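Side-chain contacts in beta-phosphoglucomutase (Bacteroides vulgatus, PDB 3DV9), which probably interconverts beta-glucose 1-phosphate and glucose 6-phosphate, as a magnesium-binding member of the haloacid dehalogenase (HAD) superfamily: residues 68-73 with 88-93; 206-211 with 231-236. All coordinates share one frame; numbering follows the deposited sequence.

Contact 1 of 2, residues 68-73 with 88-93; sequences TGASTI and EEIKAI
In the helical cap of this HAD-family protein, a probable phosphomutase, Ala70 and Ile73 at the start of helix 69-81 meet Ile90 and Ile93 near the start of helix 87-101. Between residues 68-73 and 88-93 the contact is purely apolar, and no hydrogen bond crosses it; the short axes pass 10.0 Å apart at 113°. Ala70 gives its one methyl, CB, to Ile90 CG2 at 3.9 Å. Ile73 supplies the rest, and its two branches divide the work. Its longer arm ends at CD1, which lies 3.7 Å from Ile93 CG2, the two side chains meeting tip to tip. CG2 of Ile73, the branch opposite the backbone N (chi1 -64° for CG1), reaches Ile93 CD1 at 3.8 Å and, in an oblique crossing, Ile90 CG1 at 4.1 Å. Such a cap, built of helices beside the Rossmann-like core, characterises the subgroup of HAD enzymes to which beta-phosphoglucomutases belong, and here a third helix, 38-51, closes the cluster: its Trp45 touches both Ile73 and Ile93, and Ile48 and Met49 also pack on Ile93. Were Ile73 cut back to an alanine, a gap would be likely to open beside Ile93, whose CG2 and CD1 would lose the branches they now touch. The first turn of helix 69-81 is N-capped by Thr68, whose OG1 accepts the backbone N-H of Ser71, 3.1 Å from N with an angle of 156° at the hydrogen. Farther along, a salt bridge from Glu89 to Arg81 adds a polar tie between the same two helices.

Contact 2 of 2, residues 206-211 with 231-236; sequences IAVNTG and PDFNKN
Phe233, on helix 230-244, packs against Ile206 and Val208 of strand 204-208, part of the parallel sheet of the Rossmann-like HAD core, and shows how one aromatic residue can span two positions of a strand. Its CB starts the contact, 4.2 Å from Val208 CG2. From there CG stands anti to the backbone N (chi1 175°), which carries the ring along the strand to Ile206, where CE1 comes 4.1 Å from Ile206 CD1. Both aliphatic side chains cross the phenylalanine at about a right angle and approach its ring obliquely. Ile206 and Val208 face the helix from the same side of the sheet, being two residues apart on a strand. Ile188 of the adjacent strand 185-189 and Val116 of helix 113-122 also touch Phe233, adding to the buried apolar layer between sheet and helices. Beyond the strand end, Asn209 folds into an Asx turn, its OD1 taking the N-H of Gly211 over 3.3 Å. Within the helical segment, Asp232 O is gripped twice by Asn236, from opposite faces of its carbonyl plane: by the backbone N at 3.1 Å and by the side-chain ND2 at 2.8 Å.

Overall arrangement
After helix 2-16 the chain forms core strand 25-29, which ends at Asp29, with Asp31 just after it, both on the magnesium. It then enters the helical cap, where contact 1 closes a loop of 14 residues between segments 68-73 and 88-93. It returns to the sheet at strand 126-130 and, after strand 185-189, reaches contact 2, which closes 19 residues, including strand 225-227, between segments 206-211 and 231-236. The two loops follow one another, neither nested nor crossed. Contact 1 joins helices within the cap; contact 2 ties the sheet to one of its flanking helices, 230-244. Their centres lie 31 Å apart on opposite sides of the chain's centre.

Contact 1 of 2, residues 68-73 with 88-93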
# COMPACT_ATOMS: atom_id res chain seq x y z
N THR A 68 -7.86 -3.18 -8.00
CA THR A 68 -8.82 -4.28 -7.84
C THR A 68 -8.60 -5.34 -8.93
O THR A 68 -8.25 -5.01 -10.08
CB THR A 68 -10.29 -3.81 -7.90
OG1 THR A 68 -10.66 -3.55 -9.27
CG2 THR A 68 -10.49 -2.57 -7.04
N GLY A 69 -8.82 -6.60 -8.55
CA GLY A 69 -8.76 -7.72 -9.49
C GLY A 69 -9.55 -7.44 -10.75
O GLY A 69 -9.04 -7.69 -11.85
N ALA A 70 -10.78 -6.91 -10.60
CA ALA A 70 -11.65 -6.65 -11.77
C ALA A 70 -11.03 -5.64 -12.74
O ALA A 70 -11.09 -5.82 -13.96
CB ALA A 70 -13.09 -6.19 -11.31
N SER A 71 -10.46 -4.58 -12.19
CA SER A 71 -9.90 -3.52 -13.01
C SER A 71 -8.67 -4.06 -13.76
O SER A 71 -8.54 -3.84 -14.97
CB SER A 71 -9.60 -2.27 -12.17
OG SER A 71 -8.94 -1.28 -12.94
N THR A 72 -7.84 -4.81 -13.06
CA THR A 72 -6.69 -5.50 -13.68
C THR A 72 -7.11 -6.47 -14.81
O THR A 72 -6.52 -6.47 -15.91
CB THR A 72 -5.82 -6.27 -12.65
OG1 THR A 72 -5.24 -5.35 -11.71
CG2 THR A 72 -4.67 -7.02 -13.35
N ILE A 73 -8.10 -7.31 -14.53
CA ILE A 73 -8.63 -8.23 -15.54
C ILE A 73 -9.18 -7.45 -16.72
O ILE A 73 -8.92 -7.79 -17.89
CB ILE A 73 -9.72 -9.17 -14.94
CG1 ILE A 73 -9.11 -10.07 -13.86
CG2 ILE A 73 -10.39 -10.04 -16.03
CD1 ILE A 73 -10.15 -10.64 -12.86
N GLU A 88 -19.01 -13.30 -14.62
CA GLU A 88 -18.66 -14.71 -14.50
C GLU A 88 -17.15 -14.90 -14.65
O GLU A 88 -16.53 -15.59 -13.84
CB GLU A 88 -19.44 -15.59 -15.51
CG GLU A 88 -19.02 -17.07 -15.48
CD GLU A 88 -19.62 -17.95 -16.58
OE1 GLU A 88 -19.77 -17.51 -17.74
OE2 GLU A 88 -19.93 -19.11 -16.28
N GLU A 89 -16.55 -14.29 -15.68
CA GLU A 89 -15.11 -14.47 -15.90
C GLU A 89 -14.31 -13.95 -14.71
O GLU A 89 -13.41 -14.63 -14.19
CB GLU A 89 -14.65 -13.79 -17.19
CG GLU A 89 -14.96 -14.60 -18.46
CD GLU A 89 -14.89 -13.76 -19.71
OE1 GLU A 89 -15.09 -12.52 -19.60
OE2 GLU A 89 -14.62 -14.32 -20.79
N ILE A 90 -14.68 -12.76 -14.25
CA ILE A 90 -13.95 -12.08 -13.18
C ILE A 90 -13.99 -12.89 -11.88
O ILE A 90 -12.98 -13.06 -11.21
CB ILE A 90 -14.49 -10.63 -12.99
CG1 ILE A 90 -14.04 -9.75 -14.18
CG2 ILE A 90 -14.03 -10.01 -11.64
CD1 ILE A 90 -14.85 -8.46 -14.39
N LYS A 91 -15.17 -13.39 -11.53
CA LYS A 91 -15.30 -14.24 -10.35
C LYS A 91 -14.48 -15.54 -10.41
O LYS A 91 -13.90 -15.96 -9.39
CB LYS A 91 -16.78 -14.55 -10.09
CG LYS A 91 -17.02 -15.43 -8.88
CD LYS A 91 -18.42 -15.99 -8.87
CE LYS A 91 -18.77 -16.51 -7.47
NZ LYS A 91 -20.23 -16.39 -7.19
N ALA A 92 -14.46 -16.18 -11.58
CA ALA A 92 -13.68 -17.39 -11.84
C ALA A 92 -12.18 -17.13 -11.73
O ALA A 92 -11.43 -17.92 -11.14
CB ALA A 92 -14.03 -17.95 -13.21
N ILE A 93 -11.75 -16.02 -12.32
CA ILE A 93 -10.34 -15.66 -12.32
C ILE A 93 -9.92 -15.33 -10.88
O ILE A 93 -8.94 -15.88 -10.39
CB ILE A 93 -10.05 -14.50 -13.28
CG1 ILE A 93 -10.30 -14.97 -14.73
CG2 ILE A 93 -8.60 -13.95 -13.06
CD1 ILE A 93 -10.39 -13.81 -15.78

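Contact 2 of 2, residues 206-211 with 231-236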
# COMPACT_ATOMS: atom_id res chain seq x y z
N ILE A 206 4.94 8.30 1.76
CA ILE A 206 6.32 7.80 1.76
C ILE A 206 6.37 6.52 0.94
O ILE A 206 5.65 5.52 1.22
CB ILE A 206 6.85 7.55 3.21
CG1 ILE A 206 6.96 8.87 3.99
CG2 ILE A 206 8.20 6.73 3.19
CD1 ILE A 206 7.07 8.60 5.49
N ALA A 207 7.22 6.51 -0.09
CA ALA A 207 7.45 5.29 -0.86
C ALA A 207 8.60 4.50 -0.24
O ALA A 207 9.60 5.05 0.18
CB ALA A 207 7.80 5.57 -2.32
N VAL A 208 8.42 3.19 -0.20
CA VAL A 208 9.49 2.28 0.23
C VAL A 208 9.58 1.25 -0.88
O VAL A 208 8.62 0.47 -1.12
CB VAL A 208 9.14 1.58 1.60
CG1 VAL A 208 10.27 0.62 2.02
CG2 VAL A 208 8.78 2.60 2.73
N ASN A 209 10.70 1.26 -1.59
CA ASN A 209 10.82 0.42 -2.79
C ASN A 209 11.27 -0.99 -2.41
O ASN A 209 12.45 -1.24 -2.26
CB ASN A 209 11.76 1.04 -3.85
CG ASN A 209 11.62 0.34 -5.18
OD1 ASN A 209 10.96 -0.70 -5.25
ND2 ASN A 209 12.21 0.90 -6.23
N THR A 210 10.32 -1.93 -2.32
CA THR A 210 10.68 -3.26 -1.85
C THR A 210 10.60 -4.24 -2.99
O THR A 210 10.69 -5.46 -2.77
CB THR A 210 9.69 -3.72 -0.75
OG1 THR A 210 8.37 -3.78 -1.32
CG2 THR A 210 9.70 -2.75 0.45
N GLY A 211 10.38 -3.74 -4.21
CA GLY A 211 10.18 -4.66 -5.34
C GLY A 211 11.18 -4.48 -6.46
O GLY A 211 12.25 -3.92 -6.25
N PRO A 231 13.85 -1.97 6.23
CA PRO A 231 14.85 -1.62 7.25
C PRO A 231 15.35 -0.15 7.21
O PRO A 231 15.58 0.45 8.27
CB PRO A 231 16.00 -2.59 6.93
CG PRO A 231 15.25 -3.85 6.38
CD PRO A 231 14.20 -3.21 5.49
N ASP A 232 15.48 0.41 6.01
CA ASP A 232 15.86 1.82 5.80
C ASP A 232 14.82 2.73 6.46
O ASP A 232 15.15 3.66 7.23
CB ASP A 232 16.01 2.08 4.27
CG ASP A 232 16.71 3.42 3.92
OD1 ASP A 232 17.48 3.92 4.77
OD2 ASP A 232 16.51 3.98 2.77
N PHE A 233 13.56 2.45 6.18
CA PHE A 233 12.45 3.22 6.76
C PHE A 233 12.48 3.14 8.30
O PHE A 233 12.47 4.16 9.00
CB PHE A 233 11.12 2.73 6.19
CG PHE A 233 9.93 3.37 6.82
CD1 PHE A 233 9.78 4.75 6.79
CD2 PHE A 233 9.02 2.60 7.53
CE1 PHE A 233 8.67 5.38 7.40
CE2 PHE A 233 7.89 3.19 8.15
CZ PHE A 233 7.74 4.59 8.11
N ASN A 234 12.62 1.93 8.82
CA ASN A 234 12.67 1.69 10.24
C ASN A 234 13.83 2.51 10.85
O ASN A 234 13.66 3.17 11.89
CB ASN A 234 12.86 0.21 10.53
CG ASN A 234 13.02 -0.06 12.01
OD1 ASN A 234 12.31 0.53 12.83
ND2 ASN A 234 14.00 -0.90 12.36
N LYS A 235 15.01 2.43 10.23
CA LYS A 235 16.20 3.09 10.79
C LYS A 235 16.01 4.61 10.89
O LYS A 235 16.55 5.28 11.79
CB LYS A 235 17.39 2.80 9.91
CG LYS A 235 18.69 3.40 10.38
CD LYS A 235 19.86 2.86 9.56
CE LYS A 235 19.71 3.12 8.07
NZ LYS A 235 20.77 2.44 7.26
N ASN A 236 15.27 5.14 9.93
CA ASN A 236 15.03 6.56 9.82
C ASN A 236 13.80 7.08 10.58
O ASN A 236 13.55 8.28 10.61
CB ASN A 236 14.91 6.91 8.35
CG ASN A 236 16.26 7.03 7.69
OD1 ASN A 236 16.92 8.06 7.80
ND2 ASN A 236 16.69 5.96 7.03